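Local coordinates for Tol-Pal system protein TolB (PDB 7MX5), which probably acts in the periplasm as part of the Tol-Pal system, which is thought to help the outer membrane invaginate during cell division and to maintain its integrity, at residues A[137-142]-A[170-175]; A[149-154]-A[162-167]. All coordinates share one frame; numbering follows the deposited sequence.

Contact 1: A[137-142]-A[170-175]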
ATOM      1  N   ALA A 137       6.400   0.498   2.429  1.00 34.86           N
ATOM      2  CA  ALA A 137       7.584   1.302   2.681  1.00 35.26           C
ATOM      3  C   ALA A 137       7.192   2.749   2.949  1.00 32.60           C
ATOM      4  O   ALA A 137       6.200   3.251   2.414  1.00 37.28           O
ATOM      5  CB  ALA A 137       8.550   1.233   1.500  1.00 34.64           C
ATOM      6  N   TYR A 138       7.983   3.418   3.783  1.00 31.88           N
ATOM      7  CA  TYR A 138       7.708   4.798   4.157  1.00 35.29           C
ATOM      8  C   TYR A 138       9.001   5.432   4.650  1.00 33.67           C
ATOM      9  O   TYR A 138       9.982   4.746   4.944  1.00 31.93           O
ATOM     10  CB  TYR A 138       6.612   4.878   5.225  1.00 35.20           C
ATOM     11  CG  TYR A 138       6.885   4.032   6.450  1.00 40.29           C
ATOM     12  CD1 TYR A 138       6.490   2.701   6.502  1.00 38.64           C
ATOM     13  CD2 TYR A 138       7.541   4.564   7.553  1.00 42.93           C
ATOM     14  CE1 TYR A 138       6.741   1.925   7.618  1.00 39.62           C
ATOM     15  CE2 TYR A 138       7.792   3.796   8.673  1.00 35.79           C
ATOM     16  CZ  TYR A 138       7.392   2.478   8.700  1.00 39.17           C
ATOM     17  OH  TYR A 138       7.644   1.710   9.814  1.00 37.38           O
ATOM     18  N   VAL A 139       8.989   6.760   4.738  1.00 29.03           N
ATOM     19  CA  VAL A 139      10.137   7.533   5.195  1.00 37.33           C
ATOM     20  C   VAL A 139       9.713   8.342   6.412  1.00 42.63           C
ATOM     21  O   VAL A 139       8.836   9.209   6.314  1.00 40.29           O
ATOM     22  CB  VAL A 139      10.686   8.456   4.097  1.00 34.39           C
ATOM     23  CG1 VAL A 139      11.867   9.256   4.626  1.00 31.40           C
ATOM     24  CG2 VAL A 139      11.090   7.647   2.876  1.00 38.28           C
ATOM     25  N   LEU A 140      10.335   8.058   7.553  1.00 38.38           N
ATOM     26  CA  LEU A 140      10.097   8.815   8.774  1.00 38.06           C
ATOM     27  C   LEU A 140      11.017  10.029   8.802  1.00 41.17           C
ATOM     28  O   LEU A 140      12.238   9.894   8.673  1.00 40.72           O
ATOM     29  CB  LEU A 140      10.332   7.944  10.009  1.00 34.90           C
ATOM     30  CG  LEU A 140       9.371   6.773  10.215  1.00 50.27           C
ATOM     31  CD1 LEU A 140       9.795   5.936  11.412  1.00 45.61           C
ATOM     32  CD2 LEU A 140       7.947   7.276  10.389  1.00 44.07           C
ATOM     33  N   ARG A 141      10.427  11.210   8.964  1.00 39.56           N
ATOM     34  CA  ARG A 141      11.170  12.462   9.036  1.00 32.23           C
ATOM     35  C   ARG A 141      11.054  13.019  10.447  1.00 42.83           C
ATOM     36  O   ARG A 141       9.945  13.282  10.925  1.00 32.66           O
ATOM     37  CB  ARG A 141      10.647  13.472   8.016  1.00 40.81           C
ATOM     38  CG  ARG A 141      10.715  12.996   6.577  1.00 42.05           C
ATOM     39  CD  ARG A 141      10.267  14.090   5.624  1.00 46.01           C
ATOM     40  NE  ARG A 141      10.213  13.630   4.243  1.00 43.89           N
ATOM     41  CZ  ARG A 141       9.863  14.390   3.214  1.00 37.53           C
ATOM     42  NH1 ARG A 141       9.534  15.661   3.377  1.00 44.63           N
ATOM     43  NH2 ARG A 141       9.843  13.862   1.994  1.00 45.50           N
ATOM     44  N   ASN A 142      12.195  13.197  11.108  1.00 41.60           N
ATOM     45  CA  ASN A 142      12.234  13.717  12.473  1.00 35.20           C
ATOM     46  C   ASN A 142      13.408  14.679  12.605  1.00 45.43           C
ATOM     47  O   ASN A 142      14.552  14.246  12.820  1.00 44.41           O
ATOM     48  CB  ASN A 142      12.338  12.589  13.496  1.00 38.31           C
ATOM     49  CG  ASN A 142      11.884  13.013  14.879  1.00 51.13           C
ATOM     50  OD1 ASN A 142      11.684  14.199  15.143  1.00 56.80           O
ATOM     51  ND2 ASN A 142      11.727  12.046  15.771  1.00 41.09           N
ATOM     52  N   ASP A 170      20.380  13.184   6.134  1.00 38.38           N
ATOM     53  CA  ASP A 170      20.104  13.880   4.890  1.00 37.05           C
ATOM     54  C   ASP A 170      18.848  13.305   4.256  1.00 45.91           C
ATOM     55  O   ASP A 170      18.457  12.171   4.555  1.00 34.71           O
ATOM     56  CB  ASP A 170      21.294  13.757   3.928  1.00 44.86           C
ATOM     57  CG  ASP A 170      22.521  14.497   4.427  1.00 62.29           C
ATOM     58  OD1 ASP A 170      22.494  15.746   4.449  1.00 48.24           O
ATOM     59  OD2 ASP A 170      23.509  13.831   4.804  1.00 63.72           O
ATOM     60  N   PRO A 171      18.183  14.070   3.387  1.00 50.72           N
ATOM     61  CA  PRO A 171      16.889  13.629   2.843  1.00 38.61           C
ATOM     62  C   PRO A 171      16.960  12.269   2.162  1.00 39.38           C
ATOM     63  O   PRO A 171      17.874  11.985   1.386  1.00 45.15           O
ATOM     64  CB  PRO A 171      16.530  14.733   1.844  1.00 45.83           C
ATOM     65  CG  PRO A 171      17.277  15.933   2.291  1.00 38.87           C
ATOM     66  CD  PRO A 171      18.458  15.490   3.099  1.00 42.30           C
ATOM     67  N   ILE A 172      15.977  11.426   2.473  1.00 38.23           N
ATOM     68  CA  ILE A 172      15.711  10.186   1.751  1.00 37.16           C
ATOM     69  C   ILE A 172      14.294  10.291   1.205  1.00 34.79           C
ATOM     70  O   ILE A 172      13.340  10.448   1.977  1.00 33.58           O
ATOM     71  CB  ILE A 172      15.866   8.948   2.647  1.00 40.85           C
ATOM     72  CG1 ILE A 172      17.328   8.757   3.054  1.00 41.27           C
ATOM     73  CG2 ILE A 172      15.343   7.709   1.936  1.00 35.03           C
ATOM     74  CD1 ILE A 172      17.527   7.704   4.124  1.00 45.67           C
ATOM     75  N   LEU A 173      14.154  10.214  -0.117  1.00 28.98           N
ATOM     76  CA  LEU A 173      12.890  10.518  -0.771  1.00 30.96           C
ATOM     77  C   LEU A 173      12.476   9.405  -1.723  1.00 43.13           C
ATOM     78  O   LEU A 173      13.314   8.687  -2.276  1.00 42.52           O
ATOM     79  CB  LEU A 173      12.966  11.840  -1.551  1.00 31.70           C
ATOM     80  CG  LEU A 173      13.702  13.011  -0.896  1.00 39.61           C
ATOM     81  CD1 LEU A 173      14.005  14.088  -1.924  1.00 33.95           C
ATOM     82  CD2 LEU A 173      12.890  13.579   0.255  1.00 39.67           C
ATOM     83  N   SER A 174      11.160   9.279  -1.900  1.00 37.53           N
ATOM     84  CA  SER A 174      10.512   8.486  -2.939  1.00 34.01           C
ATOM     85  C   SER A 174      10.944   7.024  -2.943  1.00 31.58           C
ATOM     86  O   SER A 174      11.669   6.597  -3.850  1.00 32.93           O
ATOM     87  CB  SER A 174      10.784   9.107  -4.310  1.00 38.54           C
ATOM     88  OG  SER A 174      10.402  10.471  -4.336  1.00 48.36           O
ATOM     89  N   PRO A 175      10.515   6.224  -1.968  1.00 30.99           N
ATOM     90  CA  PRO A 175      10.746   4.775  -2.060  1.00 38.46           C
ATOM     91  C   PRO A 175       9.863   4.170  -3.143  1.00 35.76           C
ATOM     92  O   PRO A 175       8.665   4.452  -3.215  1.00 41.70           O
ATOM     93  CB  PRO A 175      10.375   4.251  -0.667  1.00 26.58           C
ATOM     94  CG  PRO A 175      10.026   5.447   0.164  1.00 37.27           C
ATOM     95  CD  PRO A 175       9.793   6.604  -0.744  1.00 40.01           C
TER
HETATM   96  O   HOH W   1      10.671  11.353   2.378  1.00 32.25           O
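Val-139 on strand 135-141 packs against Ile-172 and Pro-175 of strand 172-177, which belongs to a different sheet; the axes of residues 137-141 and 172-175 run nearly antiparallel and come within 7.2 Å. The CB of Val-139 points at the opposite strand, and CB, CG1 and CG2 all gather round Ile-172 O. Val-139 CG1, anti to the backbone N (chi1 179°), comes closest, at 3.3 Å from Ile-172 O. The other branch, CG2, also reaches the Pro-175 ring at CG (3.7 Å), crossing it obliquely. Two residues earlier, Ala-137 CB meets Pro-175 CB at 4.1 Å, so the proline ring takes contacts from two residues on the same side of the strand. Pro-175 also touches Leu-152 of strand 150-156. At the other end Arg-141 stretches out fully from CG to NE and brings NH2 to 3.5 Å from Leu-173 CD2, the two side chains crossing at about a right angle. The same NH2 donates to a water at the guanidinium edge (2.7 Å), and that water donates to Ile-172 O (2.8 Å). Arg-141 NH2 also forms a long, weak ion pair with Glu-394, which accepts a hydrogen bond from Ser-174 OG. The blades thus meet through apolar branches, while the water links the Ile-172 carbonyl, covered by the Val-139 branches, to the Arg-141 charge, which would probably help stabilise the oxygen.

Contact 2: A[149-154]-A[162-167]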
ATOM      1  N   ARG A 149      17.586  11.954  10.879  1.00 43.39           N
ATOM      2  CA  ARG A 149      16.564  12.887  10.416  1.00 40.41           C
ATOM      3  C   ARG A 149      15.608  12.216   9.438  1.00 45.24           C
ATOM      4  O   ARG A 149      14.401  12.485   9.452  1.00 37.07           O
ATOM      5  CB  ARG A 149      17.225  14.107   9.776  1.00 36.47           C
ATOM      6  CG  ARG A 149      16.377  15.365   9.807  1.00 51.48           C
ATOM      7  CD  ARG A 149      17.026  16.480   9.004  1.00 57.98           C
ATOM      8  NE  ARG A 149      18.189  17.035   9.686  1.00 63.66           N
ATOM      9  CZ  ARG A 149      18.152  18.083  10.498  1.00 69.12           C
ATOM     10  NH1 ARG A 149      17.022  18.724  10.748  1.00 62.71           N
ATOM     11  NH2 ARG A 149      19.278  18.498  11.072  1.00 52.76           N
ATOM     12  N   TYR A 150      16.129  11.340   8.583  1.00 39.88           N
ATOM     13  CA  TYR A 150      15.324  10.593   7.628  1.00 37.90           C
ATOM     14  C   TYR A 150      15.622   9.113   7.795  1.00 35.16           C
ATOM     15  O   TYR A 150      16.790   8.716   7.851  1.00 38.15           O
ATOM     16  CB  TYR A 150      15.610  11.036   6.189  1.00 36.61           C
ATOM     17  CG  TYR A 150      15.271  12.482   5.903  1.00 41.14           C
ATOM     18  CD1 TYR A 150      16.151  13.502   6.243  1.00 46.54           C
ATOM     19  CD2 TYR A 150      14.077  12.827   5.285  1.00 39.49           C
ATOM     20  CE1 TYR A 150      15.850  14.825   5.980  1.00 46.46           C
ATOM     21  CE2 TYR A 150      13.766  14.148   5.017  1.00 50.41           C
ATOM     22  CZ  TYR A 150      14.656  15.143   5.367  1.00 50.80           C
ATOM     23  OH  TYR A 150      14.352  16.459   5.103  1.00 52.98           O
ATOM     24  N   THR A 151      14.571   8.301   7.876  1.00 38.52           N
ATOM     25  CA  THR A 151      14.708   6.861   8.052  1.00 39.21           C
ATOM     26  C   THR A 151      13.770   6.156   7.085  1.00 46.36           C
ATOM     27  O   THR A 151      12.548   6.317   7.174  1.00 36.03           O
ATOM     28  CB  THR A 151      14.403   6.443   9.493  1.00 34.28           C
ATOM     29  OG1 THR A 151      15.335   7.070  10.383  1.00 41.14           O
ATOM     30  CG2 THR A 151      14.506   4.935   9.642  1.00 34.82           C
ATOM     31  N   LEU A 152      14.338   5.382   6.165  1.00 45.52           N
ATOM     32  CA  LEU A 152      13.558   4.564   5.248  1.00 37.42           C
ATOM     33  C   LEU A 152      13.234   3.240   5.929  1.00 43.79           C
ATOM     34  O   LEU A 152      14.142   2.496   6.317  1.00 33.33           O
ATOM     35  CB  LEU A 152      14.316   4.330   3.943  1.00 24.10           C
ATOM     36  CG  LEU A 152      13.625   3.425   2.922  1.00 29.57           C
ATOM     37  CD1 LEU A 152      12.187   3.861   2.688  1.00 34.41           C
ATOM     38  CD2 LEU A 152      14.396   3.412   1.619  1.00 32.24           C
ATOM     39  N   GLN A 153      11.944   2.948   6.073  1.00 36.53           N
ATOM     40  CA  GLN A 153      11.490   1.757   6.771  1.00 39.94           C
ATOM     41  C   GLN A 153      10.499   0.989   5.911  1.00 45.15           C
ATOM     42  O   GLN A 153       9.822   1.558   5.050  1.00 36.01           O
ATOM     43  CB  GLN A 153      10.835   2.106   8.113  1.00 33.94           C
ATOM     44  CG  GLN A 153      11.813   2.459   9.215  1.00 43.81           C
ATOM     45  CD  GLN A 153      11.239   2.216  10.595  1.00 53.87           C
ATOM     46  OE1 GLN A 153      10.024   2.270  10.795  1.00 43.73           O
ATOM     47  NE2 GLN A 153      12.112   1.946  11.559  1.00 40.53           N
ATOM     48  N   ILE A 154      10.427  -0.316   6.156  1.00 41.44           N
ATOM     49  CA  ILE A 154       9.434  -1.193   5.547  1.00 39.91           C
ATOM     50  C   ILE A 154       8.761  -1.972   6.666  1.00 39.14           C
ATOM     51  O   ILE A 154       9.441  -2.604   7.482  1.00 42.66           O
ATOM     52  CB  ILE A 154      10.061  -2.151   4.515  1.00 34.24           C
ATOM     53  CG1 ILE A 154      10.716  -1.365   3.380  1.00 33.53           C
ATOM     54  CG2 ILE A 154       9.008  -3.089   3.958  1.00 35.51           C
ATOM     55  CD1 ILE A 154      11.484  -2.234   2.405  1.00 39.93           C
ATOM     56  N   PRO A 162       8.631  -3.459  11.848  1.00 37.36           N
ATOM     57  CA  PRO A 162       9.311  -2.535  10.939  1.00 35.21           C
ATOM     58  C   PRO A 162      10.748  -2.957  10.682  1.00 39.75           C
ATOM     59  O   PRO A 162      11.437  -3.487  11.556  1.00 33.91           O
ATOM     60  CB  PRO A 162       9.252  -1.200  11.690  1.00 26.33           C
ATOM     61  CG  PRO A 162       9.268  -1.593  13.123  1.00 35.87           C
ATOM     62  CD  PRO A 162       8.563  -2.927  13.222  1.00 34.60           C
ATOM     63  N   LYS A 163      11.191  -2.718   9.451  1.00 37.65           N
ATOM     64  CA  LYS A 163      12.545  -3.051   9.021  1.00 41.14           C
ATOM     65  C   LYS A 163      13.182  -1.786   8.465  1.00 44.56           C
ATOM     66  O   LYS A 163      12.741  -1.264   7.437  1.00 47.54           O
ATOM     67  CB  LYS A 163      12.529  -4.175   7.980  1.00 49.15           C
ATOM     68  CG  LYS A 163      13.862  -4.887   7.753  1.00 65.93           C
ATOM     69  CD  LYS A 163      14.830  -4.049   6.928  1.00 76.65           C
ATOM     70  CE  LYS A 163      16.037  -4.850   6.485  1.00 78.48           C
ATOM     71  NZ  LYS A 163      15.668  -5.976   5.589  1.00 73.72           N
ATOM     72  N   THR A 164      14.223  -1.302   9.138  1.00 39.40           N
ATOM     73  CA  THR A 164      14.917  -0.097   8.704  1.00 43.92           C
ATOM     74  C   THR A 164      15.826  -0.427   7.526  1.00 46.23           C
ATOM     75  O   THR A 164      16.754  -1.234   7.655  1.00 43.75           O
ATOM     76  CB  THR A 164      15.721   0.503   9.854  1.00 46.37           C
ATOM     77  OG1 THR A 164      14.829   0.905  10.903  1.00 49.31           O
ATOM     78  CG2 THR A 164      16.507   1.714   9.376  1.00 38.09           C
ATOM     79  N   VAL A 165      15.557   0.195   6.379  1.00 45.33           N
ATOM     80  CA  VAL A 165      16.384  -0.021   5.198  1.00 43.25           C
ATOM     81  C   VAL A 165      17.602   0.891   5.220  1.00 42.92           C
ATOM     82  O   VAL A 165      18.707   0.479   4.853  1.00 38.85           O
ATOM     83  CB  VAL A 165      15.545   0.183   3.923  1.00 42.00           C
ATOM     84  CG1 VAL A 165      16.187  -0.520   2.743  1.00 45.50           C
ATOM     85  CG2 VAL A 165      14.128  -0.315   4.140  1.00 32.81           C
ATOM     86  N   LEU A 166      17.420   2.138   5.653  1.00 38.68           N
ATOM     87  CA  LEU A 166      18.494   3.120   5.694  1.00 43.04           C
ATOM     88  C   LEU A 166      18.049   4.297   6.548  1.00 46.96           C
ATOM     89  O   LEU A 166      16.887   4.705   6.489  1.00 43.95           O
ATOM     90  CB  LEU A 166      18.866   3.599   4.284  1.00 39.75           C
ATOM     91  CG  LEU A 166      19.893   4.731   4.187  1.00 38.11           C
ATOM     92  CD1 LEU A 166      21.193   4.344   4.876  1.00 52.54           C
ATOM     93  CD2 LEU A 166      20.145   5.110   2.739  1.00 53.75           C
ATOM     94  N   SER A 167      18.975   4.826   7.345  1.00 28.64           N
ATOM     95  CA  SER A 167      18.762   6.053   8.097  1.00 35.15           C
ATOM     96  C   SER A 167      19.891   7.021   7.780  1.00 37.74           C
ATOM     97  O   SER A 167      21.027   6.610   7.527  1.00 34.57           O
ATOM     98  CB  SER A 167      18.697   5.793   9.609  1.00 39.56           C
ATOM     99  OG  SER A 167      19.988   5.825  10.190  1.00 56.25           O
TER
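In Gln-153, CG stands anti to the carbonyl carbon (chi1 -77°) and the chain runs extended beyond it; in Thr-164 the matching torsion (-63°) sets OG1 anti to its own carbonyl carbon, within reach of the amide. Gln-153 NE2 donates to Thr-164 OG1 at 3.0 Å, with the hydroxyl 18° out of the amide plane, while OE1 is hydrogen-bonded to Tyr-138 OH. Thr-151 CG2 rests on Thr-164 CG2 (3.8 Å). Between the backbones, Leu-152 is gripped by two residues: its N donates to Leu-166 O (2.7 Å), and its O accepts from Val-165 N (2.7 Å) and, weakly, from Leu-166 N (3.4 Å). The bulge at Val-165 and Leu-166 directs Val-165 toward the partner strand, where its CG2 lies against Ile-154 CG1 (3.6 Å) and its CB against Leu-152 CG (3.9 Å). Ile-184 of strand 183-188 packs on Val-165 and Ile-154. Beyond the bulge, Gln-153 and Thr-164 form a non-hydrogen-bonded pair, Ile-154 and Lys-163 a hydrogen-bonded one. Val-165 and Leu-166 opposite Leu-152 make a classic beta bulge in the hairpin of strands 150-156 and 163-168, the outer two of a four-stranded propeller blade.

How the contacts relate
Strands 135-141, 150-156 and 163-168 lie side by side in one blade, which strand 391-397 from the C-terminal end of the chain completes. Contact 2 holds neighbours within that blade, out to its edge strand, and is partly exposed; contact 1 is buried and joins the blade to the first strand of the next. The chemistry follows: contact 2 is carried mainly by backbone hydrogen bonds, with side-chain packing added, whereas contact 1 has side-chain packing and a bridging water. Leu-140 N, probably bonded to Thr-151 O, ties the two together, and Tyr-150 CD1 packs on Asp-170 O. Together they illustrate strand pairing within blades and apolar packing between them in the six-bladed TolB propeller.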